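PDB 5T3B: glycoside Hydrolase from Bacteroides plebeius, which is a family 50 glycoside hydrolase, a family known for beta-agarases, and probably cleaves glycosidic bonds in a galactan-type polysaccharide. Local coordinates for residues A[159-164]-A[448-453]; A[124-129]-A[154-159]; A[433-438]-A[466-471]. All blocks are in the same frame, centred on the assembly; numbering follows the deposited sequence.

How the interactions relate
The three contacts lie close together on the same side of the chain's centre, where strands 163-165, 120-126 and 432-437 run side by side and parallel. Centres of interactions 1 and 2 are about 5 Å apart, and that of interaction 3 is about 10 Å from interaction 1 and 9 Å from interaction 2. Ser163 O to Ile126 N, 2.9 Å, joins interactions 1 and 2; Gly125 N to Trp435 O, 2.9 Å, joins 2 and 3; Ile159 O to Asn469 ND2, 3.0 Å, joins 1 and 3. Ile159 belongs to both 1 and 2. All three lie in the wall of a domain whose parallel strands are consistent with the (beta/alpha)8 barrel of family 50, whose active site would normally lie at the C-terminal strand ends.

Interaction 1: residues A[159-164]-A[448-453]; sequences IGFHSV and KGMLDY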
# COMPACT_ATOMS: atom_id res chain seq x y z
N ILE A 159 7.54 -13.38 -11.93
CA ILE A 159 7.84 -13.33 -10.51
C ILE A 159 6.50 -13.23 -9.72
O ILE A 159 6.50 -13.19 -8.50
CB ILE A 159 8.77 -12.07 -10.18
CG1 ILE A 159 10.13 -12.18 -10.94
CG2 ILE A 159 9.07 -11.87 -8.64
CD1 ILE A 159 10.77 -10.78 -11.03
N GLY A 160 5.37 -13.26 -10.41
CA GLY A 160 4.04 -13.17 -9.77
C GLY A 160 3.63 -11.79 -9.30
O GLY A 160 2.75 -11.70 -8.44
N PHE A 161 4.19 -10.75 -9.92
CA PHE A 161 3.70 -9.38 -9.75
C PHE A 161 2.91 -9.00 -10.99
O PHE A 161 3.38 -9.20 -12.10
CB PHE A 161 4.86 -8.39 -9.56
CG PHE A 161 5.59 -8.48 -8.25
CD1 PHE A 161 5.03 -7.97 -7.07
CD2 PHE A 161 6.83 -9.06 -8.16
CE1 PHE A 161 5.73 -8.02 -5.88
CE2 PHE A 161 7.54 -9.08 -7.00
CZ PHE A 161 6.98 -8.57 -5.83
N HIS A 162 1.80 -8.28 -10.76
CA HIS A 162 0.87 -7.95 -11.86
C HIS A 162 0.41 -6.54 -11.94
O HIS A 162 -0.27 -6.16 -12.87
CB HIS A 162 -0.31 -8.91 -11.85
CG HIS A 162 0.08 -10.36 -12.01
ND1 HIS A 162 0.26 -10.94 -13.24
CD2 HIS A 162 0.43 -11.31 -11.10
CE1 HIS A 162 0.64 -12.19 -13.07
NE2 HIS A 162 0.79 -12.43 -11.79
N SER A 163 0.76 -5.75 -10.91
CA SER A 163 0.32 -4.38 -10.83
C SER A 163 1.47 -3.43 -10.51
O SER A 163 2.46 -3.88 -9.87
CB SER A 163 -0.74 -4.19 -9.78
OG SER A 163 -1.87 -5.02 -9.97
N VAL A 164 1.29 -2.18 -10.92
CA VAL A 164 2.20 -1.13 -10.51
C VAL A 164 1.36 -0.10 -9.77
O VAL A 164 0.30 0.32 -10.27
CB VAL A 164 3.00 -0.55 -11.68
CG1 VAL A 164 3.98 -1.59 -12.15
CG2 VAL A 164 2.13 -0.04 -12.80
N LYS A 448 16.50 0.15 -2.04
CA LYS A 448 15.04 0.03 -1.94
C LYS A 448 14.45 -0.80 -3.04
O LYS A 448 13.29 -1.13 -3.00
CB LYS A 448 14.42 1.43 -1.97
CG LYS A 448 14.80 2.35 -0.84
CD LYS A 448 14.28 3.77 -1.03
CE LYS A 448 14.70 4.67 0.08
NZ LYS A 448 14.50 6.14 -0.29
N GLY A 449 15.24 -1.21 -4.02
CA GLY A 449 14.64 -1.75 -5.21
C GLY A 449 14.59 -3.25 -5.32
O GLY A 449 15.39 -3.96 -4.71
N MET A 450 13.66 -3.72 -6.16
CA MET A 450 13.72 -5.08 -6.67
C MET A 450 14.79 -5.20 -7.78
O MET A 450 15.35 -6.29 -7.97
CB MET A 450 12.35 -5.50 -7.21
CG MET A 450 12.20 -6.97 -7.50
SD MET A 450 10.61 -7.56 -8.06
CE MET A 450 10.41 -6.68 -9.60
N LEU A 451 15.07 -4.08 -8.45
CA LEU A 451 16.13 -3.94 -9.45
C LEU A 451 17.11 -2.89 -8.92
O LEU A 451 16.74 -1.94 -8.23
CB LEU A 451 15.61 -3.49 -10.80
CG LEU A 451 14.91 -4.47 -11.70
CD1 LEU A 451 13.73 -5.15 -11.08
CD2 LEU A 451 14.53 -3.78 -13.00
N ASP A 452 18.38 -3.06 -9.30
CA ASP A 452 19.37 -2.06 -8.99
C ASP A 452 19.22 -0.84 -9.90
O ASP A 452 18.37 -0.78 -10.78
CB ASP A 452 20.74 -2.68 -8.95
CG ASP A 452 21.39 -2.93 -10.27
OD1 ASP A 452 20.89 -2.50 -11.32
OD2 ASP A 452 22.49 -3.58 -10.21
N TYR A 453 20.08 0.17 -9.64
CA TYR A 453 19.96 1.44 -10.34
C TYR A 453 20.26 1.28 -11.86
O TYR A 453 19.89 2.17 -12.62
CB TYR A 453 20.91 2.43 -9.68
CG TYR A 453 20.67 3.86 -10.07
CD1 TYR A 453 19.56 4.53 -9.65
CD2 TYR A 453 21.61 4.53 -10.86
CE1 TYR A 453 19.33 5.87 -9.98
CE2 TYR A 453 21.39 5.83 -11.21
CZ TYR A 453 20.25 6.49 -10.79
OH TYR A 453 20.00 7.83 -11.13
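Ile159 O accepts a hydrogen bond from Asn469 ND2 of helix 459-469, which anchors the backbone where Ile159 and Phe161 reach out to Met450. Directly after Ile159, Gly160 ends helix 145-158 in a Schellman motif; its positive phi, which favours glycine, turns the chain toward strand 163-165.

Both cross-contacts are made by the end of Met450, whose side chain was modelled in two conformers; the details here hold for one of them. With CG anti to the backbone N (chi1 -168°), the chain extends toward Ile159 and Phe161 and then bends at its last torsion (chi3 62°). Its sulfur meets one corner of the Phe161 ring: Met450 SD lies 3.6 Å from Phe161 CE2 and 4.1 Å from Phe161 CD2. The approach is oblique, with SD 52° off the normal of the Phe161 ring, a Met-aromatic contact. Met450 and Phe161 run alongside each other from opposing directions. Beyond the sulfur, Met450 CE makes a looser apolar contact with Ile159 CD1 at 4.4 Å.

Met465, Ile126 and Phe156 each touch both Phe161 and Met450, so the thioether is set among apolar groups. Its attraction to the ring therefore probably rests on dispersion and the polarisable sulfur, joining the loop 448-453 to the helix-strand turn without any charge.

Interaction 2: residues A[124-129]-A[154-159]; sequences RGIASF and KQFSEI
Phe156 of helix 145-158 directs its ring edge at the face of Phe129 in an offset edge-to-face (T-shaped) pair, the planes turned 72° apart and the centroids of the two rings 5.4 Å from each other. The touching corner of Phe156 is CZ with CE2: Phe156 CZ comes within 3.7 Å of Phe129 CE1, and Phe156 CE2 within 3.8 Å of Phe129 CD1. Phe129 extends to meet it because its CG stands anti to the backbone N (chi1 -178°), which carries the ring from the loop toward the helix.

Ile126 approaches the same Phe156 ring differently, over one face, with Ile126 CG1 4.5 Å from Phe156 CE2. Phe156 is thus met by an aliphatic branch above its plane and by a second aromatic ring at its far end. Replacing Phe129 by an alanine is likely to leave the edge of Phe156 without its aromatic face and to open a gap between loop and helix.

The helix carrying Phe156 is tied at its last turn, where Lys154 O accepts from both Glu158 N and Ser157 OG, and Lys154 NZ forms a salt bridge with Glu158 OE2. Around the ring pair, Trp148 stacks on Phe129, Tyr440 meets it edge-to-face, and Val164 of strand 163-165 touches both phenylalanines, so helix 145-158 is packed against strands 120-126 and 163-165 together.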
# COMPACT_ATOMS: atom_id res chain seq x y z
N ARG A 124 -0.45 -8.20 -5.99
CA ARG A 124 1.00 -8.26 -5.85
C ARG A 124 1.56 -7.20 -6.77
O ARG A 124 1.61 -7.38 -7.97
CB ARG A 124 1.50 -9.66 -6.15
CG ARG A 124 1.20 -10.68 -5.05
CD ARG A 124 0.94 -12.08 -5.59
NE ARG A 124 -0.30 -12.06 -6.37
CZ ARG A 124 -0.56 -12.79 -7.44
NH1 ARG A 124 0.19 -13.83 -7.75
NH2 ARG A 124 -1.60 -12.45 -8.19
N GLY A 125 1.89 -6.05 -6.17
CA GLY A 125 2.30 -4.91 -6.91
C GLY A 125 3.73 -4.45 -6.64
O GLY A 125 4.37 -4.88 -5.69
N ILE A 126 4.16 -3.55 -7.52
CA ILE A 126 5.45 -2.89 -7.42
C ILE A 126 5.23 -1.38 -7.44
O ILE A 126 4.49 -0.88 -8.29
CB ILE A 126 6.37 -3.31 -8.58
CG1 ILE A 126 6.63 -4.77 -8.55
CG2 ILE A 126 7.64 -2.45 -8.58
CD1 ILE A 126 7.55 -5.20 -7.54
N ALA A 127 5.81 -0.67 -6.48
CA ALA A 127 5.67 0.77 -6.41
C ALA A 127 6.69 1.50 -7.31
O ALA A 127 7.78 0.98 -7.60
CB ALA A 127 5.83 1.27 -4.98
N SER A 128 6.36 2.72 -7.69
CA SER A 128 7.32 3.61 -8.34
C SER A 128 7.86 3.05 -9.64
O SER A 128 9.05 3.12 -9.90
CB SER A 128 8.44 4.02 -7.40
OG SER A 128 7.94 4.49 -6.20
N PHE A 129 6.99 2.54 -10.47
CA PHE A 129 7.39 2.00 -11.75
C PHE A 129 7.54 3.22 -12.72
O PHE A 129 6.58 3.77 -13.29
CB PHE A 129 6.37 1.03 -12.30
CG PHE A 129 6.74 0.40 -13.60
CD1 PHE A 129 7.87 -0.40 -13.72
CD2 PHE A 129 5.97 0.62 -14.74
CE1 PHE A 129 8.23 -0.97 -14.93
CE2 PHE A 129 6.36 0.08 -15.95
CZ PHE A 129 7.50 -0.70 -16.03
N LYS A 154 6.28 -8.64 -18.60
CA LYS A 154 6.65 -10.03 -18.65
C LYS A 154 7.54 -10.44 -17.47
O LYS A 154 7.31 -11.40 -16.78
CB LYS A 154 7.34 -10.32 -20.00
CG LYS A 154 7.75 -11.76 -20.15
CD LYS A 154 8.29 -11.96 -21.60
CE LYS A 154 9.42 -12.95 -21.68
NZ LYS A 154 9.16 -14.27 -21.13
N GLN A 155 8.54 -9.62 -17.21
CA GLN A 155 9.49 -9.82 -16.12
C GLN A 155 8.72 -9.95 -14.76
O GLN A 155 8.99 -10.84 -13.97
CB GLN A 155 10.48 -8.64 -16.09
CG GLN A 155 11.46 -8.57 -14.97
CD GLN A 155 12.32 -7.32 -15.10
OE1 GLN A 155 11.79 -6.22 -15.01
NE2 GLN A 155 13.60 -7.46 -15.38
N PHE A 156 7.80 -9.01 -14.56
CA PHE A 156 7.06 -8.99 -13.34
C PHE A 156 6.13 -10.20 -13.25
O PHE A 156 6.06 -10.84 -12.20
CB PHE A 156 6.24 -7.69 -13.21
CG PHE A 156 6.99 -6.43 -13.04
CD1 PHE A 156 8.35 -6.36 -12.87
CD2 PHE A 156 6.34 -5.27 -13.14
CE1 PHE A 156 8.99 -5.17 -12.72
CE2 PHE A 156 6.97 -4.05 -12.98
CZ PHE A 156 8.31 -4.01 -12.76
N SER A 157 5.38 -10.50 -14.34
CA SER A 157 4.51 -11.65 -14.28
C SER A 157 5.19 -12.96 -13.94
O SER A 157 4.62 -13.81 -13.26
CB SER A 157 3.69 -11.79 -15.58
OG SER A 157 4.51 -12.21 -16.63
N GLU A 158 6.39 -13.10 -14.42
CA GLU A 158 7.15 -14.33 -14.14
C GLU A 158 7.49 -14.50 -12.67
O GLU A 158 7.74 -15.63 -12.23
CB GLU A 158 8.45 -14.35 -14.98
CG GLU A 158 8.16 -14.55 -16.46
CD GLU A 158 9.38 -14.20 -17.35
OE1 GLU A 158 10.39 -13.57 -16.84
OE2 GLU A 158 9.33 -14.53 -18.54
N ILE A 159 7.54 -13.38 -11.93
CA ILE A 159 7.84 -13.33 -10.51
C ILE A 159 6.50 -13.23 -9.72
O ILE A 159 6.50 -13.19 -8.50
CB ILE A 159 8.77 -12.07 -10.18
CG1 ILE A 159 10.13 -12.18 -10.94
CG2 ILE A 159 9.07 -11.87 -8.64
CD1 ILE A 159 10.77 -10.78 -11.03

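Interaction 3: residues A[433-438]-A[466-471]; sequences VGWVFF and SDINWN
Apolar packing joins Ile468 to the six-membered part of the Trp435 indole: Ile468 CG2 lies 3.9 Å from both Trp435 CZ2 and Trp435 CH2, the isoleucine side chain standing roughly perpendicular to that of the tryptophan. Trp435 holds the crowded position, its CG between the backbone N and the carbonyl carbon (chi1 61°), and from there the ring reaches across to helix 459-469.

Polar proximity is carried by Asn469. Its OD1 comes in at the edge of the indole, in the ring plane, with Asn469 OD1 3.6 Å from Trp435 CZ2 and 4.1 Å from Trp435 NE1, while the amide is turned 37° from the ring. What links these groups is Tyr419 of helix 412-427, whose hydroxyl is hydrogen-bonded to both Trp435 NE1 and Asn469 OD1, giving the buried indole N-H and amide oxygen a common partner.

Aromatic contacts add to this, for Tyr122 and Phe390 each pair with the indole edge-to-face.

Strand 432-437, the last in the chain, runs parallel between strands 120-126 and 385-394 and is packed by helix 459-469. Its pairing with strand 120-126 is consistent with a closed (beta/alpha)8 barrel, as in family 50.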
# COMPACT_ATOMS: atom_id res chain seq x y z
N VAL A 433 -6.14 -7.73 1.14
CA VAL A 433 -6.32 -8.17 -0.23
C VAL A 433 -5.01 -8.16 -1.06
O VAL A 433 -5.06 -8.52 -2.22
CB VAL A 433 -7.37 -7.31 -0.96
CG1 VAL A 433 -8.74 -7.61 -0.41
CG2 VAL A 433 -7.08 -5.84 -0.95
N GLY A 434 -3.87 -7.85 -0.40
CA GLY A 434 -2.58 -7.99 -0.97
C GLY A 434 -1.68 -6.81 -0.64
O GLY A 434 -1.87 -6.08 0.35
N TRP A 435 -0.62 -6.72 -1.44
CA TRP A 435 0.50 -5.84 -1.07
C TRP A 435 1.22 -5.33 -2.29
O TRP A 435 1.06 -5.84 -3.42
CB TRP A 435 1.50 -6.58 -0.15
CG TRP A 435 2.12 -7.79 -0.79
CD1 TRP A 435 3.07 -7.81 -1.79
CD2 TRP A 435 1.81 -9.17 -0.52
NE1 TRP A 435 3.34 -9.10 -2.14
CE2 TRP A 435 2.62 -9.97 -1.37
CE3 TRP A 435 1.00 -9.81 0.42
CZ2 TRP A 435 2.58 -11.36 -1.35
CZ3 TRP A 435 0.98 -11.18 0.44
CH2 TRP A 435 1.77 -11.95 -0.42
N VAL A 436 2.06 -4.34 -1.99
CA VAL A 436 2.92 -3.70 -2.96
C VAL A 436 4.28 -3.56 -2.37
O VAL A 436 4.44 -2.93 -1.32
CB VAL A 436 2.36 -2.31 -3.39
CG1 VAL A 436 3.24 -1.67 -4.44
CG2 VAL A 436 0.93 -2.40 -3.81
N PHE A 437 5.27 -4.12 -3.06
CA PHE A 437 6.66 -3.97 -2.65
C PHE A 437 7.17 -2.60 -3.07
O PHE A 437 6.96 -2.16 -4.20
CB PHE A 437 7.51 -5.05 -3.29
CG PHE A 437 8.97 -5.04 -2.81
CD1 PHE A 437 9.95 -4.38 -3.55
CD2 PHE A 437 9.34 -5.67 -1.64
CE1 PHE A 437 11.27 -4.38 -3.12
CE2 PHE A 437 10.66 -5.69 -1.21
CZ PHE A 437 11.59 -5.00 -1.93
N PHE A 438 7.79 -1.88 -2.12
CA PHE A 438 8.36 -0.59 -2.38
C PHE A 438 9.85 -0.76 -2.47
O PHE A 438 10.49 -1.03 -1.45
CB PHE A 438 7.97 0.40 -1.27
CG PHE A 438 8.45 1.80 -1.46
CD1 PHE A 438 7.67 2.72 -2.12
CD2 PHE A 438 9.70 2.21 -1.06
CE1 PHE A 438 8.09 4.01 -2.38
CE2 PHE A 438 10.12 3.50 -1.26
CZ PHE A 438 9.33 4.39 -1.91
N SER A 466 9.17 -14.91 -5.80
CA SER A 466 8.42 -15.77 -6.74
C SER A 466 7.77 -16.90 -5.96
O SER A 466 6.61 -17.27 -6.21
CB SER A 466 9.37 -16.36 -7.79
OG SER A 466 9.93 -15.37 -8.63
N ASP A 467 8.53 -17.53 -5.03
CA ASP A 467 8.03 -18.68 -4.34
C ASP A 467 6.74 -18.35 -3.56
O ASP A 467 5.78 -19.13 -3.53
CB ASP A 467 9.09 -19.27 -3.40
CG ASP A 467 10.23 -19.93 -4.17
OD1 ASP A 467 10.03 -20.40 -5.33
OD2 ASP A 467 11.29 -20.00 -3.52
N ILE A 468 6.71 -17.15 -2.95
CA ILE A 468 5.46 -16.67 -2.34
C ILE A 468 4.39 -16.32 -3.38
O ILE A 468 3.25 -16.78 -3.33
CB ILE A 468 5.71 -15.47 -1.40
CG1 ILE A 468 6.57 -15.86 -0.22
CG2 ILE A 468 4.40 -14.75 -1.03
CD1 ILE A 468 5.79 -16.58 0.85
N ASN A 469 4.78 -15.46 -4.29
CA ASN A 469 3.81 -14.82 -5.17
C ASN A 469 3.10 -15.82 -6.05
O ASN A 469 1.91 -15.69 -6.33
CB ASN A 469 4.48 -13.79 -6.06
CG ASN A 469 4.95 -12.59 -5.29
OD1 ASN A 469 4.66 -12.37 -4.14
ND2 ASN A 469 5.70 -11.75 -6.02
N TRP A 470 3.83 -16.86 -6.48
CA TRP A 470 3.20 -17.90 -7.30
C TRP A 470 2.17 -18.72 -6.51
O TRP A 470 1.31 -19.37 -7.09
CB TRP A 470 4.24 -18.91 -7.75
CG TRP A 470 5.27 -18.43 -8.71
CD1 TRP A 470 5.25 -17.31 -9.50
CD2 TRP A 470 6.51 -19.09 -9.00
NE1 TRP A 470 6.37 -17.27 -10.28
CE2 TRP A 470 7.18 -18.34 -9.99
CE3 TRP A 470 7.12 -20.26 -8.49
CZ2 TRP A 470 8.45 -18.72 -10.48
CZ3 TRP A 470 8.37 -20.61 -8.96
CH2 TRP A 470 9.02 -19.86 -9.92
N ASN A 471 2.32 -18.74 -5.20
CA ASN A 471 1.61 -19.65 -4.30
C ASN A 471 0.56 -18.98 -3.41
O ASN A 471 -0.02 -19.65 -2.56
CB ASN A 471 2.63 -20.47 -3.46
CG ASN A 471 3.34 -21.45 -4.31
OD1 ASN A 471 4.51 -21.27 -4.75
ND2 ASN A 471 2.61 -22.43 -4.71